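Local coordinates for catalase (Corynebacterium glutamicum atcc 13032, PDB 4B7H) that breaks down hydrogen peroxide to water and oxygen at a haem group and is inhibited by nitric oxide, at the interface of chains A and B. Coordinates in Å, arbitrary orientation; residue numbers count along the deposited sequence, not the author numbering. Chains: chain A/B, Catalase.

The interface of chains A and B. Residues chain A 154, 182-185, 452; chain B 415, 417.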
loop_
_atom_site.group_PDB
_atom_site.type_symbol
_atom_site.label_atom_id
_atom_site.label_comp_id
_atom_site.label_asym_id
_atom_site.label_seq_id
_atom_site.Cartn_x
_atom_site.Cartn_y
_atom_site.Cartn_z
ATOM N N LYS A 154 -8.954 -25.286 -6.453
ATOM C CA LYS A 154 -7.889 -26.085 -5.857
ATOM C C LYS A 154 -6.491 -25.477 -6.000
ATOM O O LYS A 154 -5.527 -25.981 -5.414
ATOM C CB LYS A 154 -7.901 -27.489 -6.477
ATOM C CG LYS A 154 -9.096 -28.329 -6.057
ATOM C CD LYS A 154 -8.669 -29.585 -5.313
ATOM C CE LYS A 154 -7.883 -29.272 -4.035
ATOM N NZ LYS A 154 -8.725 -28.653 -2.969
ATOM N N ARG A 182 -3.805 -37.058 -2.803
ATOM C CA ARG A 182 -5.196 -36.800 -2.449
ATOM C C ARG A 182 -5.914 -36.010 -3.545
ATOM O O ARG A 182 -7.138 -35.887 -3.523
ATOM C CB ARG A 182 -5.295 -36.111 -1.085
ATOM C CG ARG A 182 -4.864 -37.021 0.063
ATOM C CD ARG A 182 -4.937 -36.347 1.437
ATOM N NE ARG A 182 -4.480 -37.287 2.451
ATOM C CZ ARG A 182 -5.249 -38.228 2.988
ATOM N NH1 ARG A 182 -6.526 -38.329 2.632
ATOM N NH2 ARG A 182 -4.744 -39.072 3.877
ATOM N N ALA A 183 -5.148 -35.499 -4.510
ATOM C CA ALA A 183 -5.700 -34.835 -5.691
ATOM C C ALA A 183 -5.177 -35.557 -6.924
ATOM O O ALA A 183 -4.329 -35.031 -7.646
ATOM C CB ALA A 183 -5.294 -33.354 -5.718
ATOM N N PRO A 184 -5.675 -36.778 -7.171
ATOM C CA PRO A 184 -5.106 -37.647 -8.206
ATOM C C PRO A 184 -5.233 -37.099 -9.620
ATOM O O PRO A 184 -4.561 -37.614 -10.514
ATOM C CB PRO A 184 -5.903 -38.952 -8.054
ATOM C CG PRO A 184 -7.187 -38.540 -7.381
ATOM C CD PRO A 184 -6.779 -37.434 -6.450
ATOM N N GLU A 185 -6.058 -36.074 -9.828
ATOM C CA GLU A 185 -6.073 -35.378 -11.114
ATOM C C GLU A 185 -4.682 -34.833 -11.478
ATOM O O GLU A 185 -4.407 -34.547 -12.655
ATOM C CB GLU A 185 -7.110 -34.248 -11.123
ATOM C CG GLU A 185 -6.862 -33.120 -10.118
ATOM C CD GLU A 185 -7.682 -33.277 -8.851
ATOM O OE1 GLU A 185 -7.701 -34.394 -8.288
ATOM O OE2 GLU A 185 -8.329 -32.288 -8.425
ATOM N N ASP A 452 -8.113 -40.056 -14.290
ATOM C CA ASP A 452 -6.953 -39.283 -13.842
ATOM C C ASP A 452 -5.609 -39.880 -14.255
ATOM O O ASP A 452 -4.578 -39.226 -14.114
ATOM C CB ASP A 452 -6.976 -39.113 -12.321
ATOM C CG ASP A 452 -8.122 -38.242 -11.842
ATOM O OD1 ASP A 452 -8.592 -37.378 -12.617
ATOM O OD2 ASP A 452 -8.546 -38.402 -10.680
ATOM N N SER B 415 -9.859 -34.806 -3.387
ATOM C CA SER B 415 -10.154 -33.640 -4.208
ATOM C C SER B 415 -11.494 -33.686 -4.945
ATOM O O SER B 415 -11.754 -32.815 -5.774
ATOM C CB SER B 415 -9.056 -33.487 -5.256
ATOM O OG SER B 415 -9.038 -34.639 -6.080
ATOM N N SER B 417 -12.448 -35.861 -7.232
ATOM C CA SER B 417 -12.290 -36.266 -8.626
ATOM C C SER B 417 -13.213 -37.477 -8.875
ATOM O O SER B 417 -14.207 -37.648 -8.159
ATOM C CB SER B 417 -10.817 -36.561 -8.930
ATOM O OG SER B 417 -10.615 -36.817 -10.306
HETATM O O HOH W 1 -11.030 -32.775 -8.415
HETATM O O HOH W 2 -11.330 -37.823 -13.345
#
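B:Ser415 and B:Ser417 each turn a hydroxyl toward a carboxylate of chain A, and the pair illustrates how short serine side chains on a loop can hydrogen-bond acidic groups on a neighbouring subunit. The B:Ser415 hydroxyl OG donates to A:Glu185 OE1 over 2.6 Å and meets the syn lone pair, on the side of the other carboxylate oxygen. The second bond repeats this pattern: B:Ser417 OG gives its hydrogen to the syn lone pair of A:Asp452 OD2, also at 2.6 Å. Because B:Ser417 OG lies 3.1 Å from A:Asp452 OD1 as well, the hydroxyl faces the fork of the carboxylate, displaced toward OD2.

The torsions differ between the two serines. B:Ser415 sets OG between its backbone N and carbonyl carbon (chi1 61°), which directs it to A:Glu185, whereas in B:Ser417 OG swings anti to the backbone N (chi1 -174°) and reaches A:Asp452.

Water adds to both pairings. One molecule joins the remaining carboxylate oxygen, A:Glu185 OE2, to the backbone carbonyl O of B:Ser415, at 2.7 Å from both oxygens. Another lies 2.9 Å from A:Asp452 OD1 and more distantly contacts B:Ser417 OG. Both glutamate oxygens thus have a polar partner, B:Ser415 OG at OE1 and water at OE2, which should restrain rotation of the carboxylate; the serine donor may favour the ionised form.

Around B:Ser415 the chain A wall is partly apolar. Its CB packs 3.6 Å from A:Ala183 CA, with the aliphatic CD of A:Lys154 more loosely alongside, while A:Pro184 CD borders the hydroxyl. The backbone N of B:Ser415 adds a weak bond to the carbonyl O of A:Arg182.

That carbonyl belongs to the last residue of helix 173-182, and A:Glu185 sits in the following 3-10 helix 184-186; A:Asp452 comes from a loop just before helix 454-463. The B serines lie on a loop that runs over this surface, as a small patch of a two-fold symmetric interface within the deposited tetramer, with its twin where the chains exchange roles.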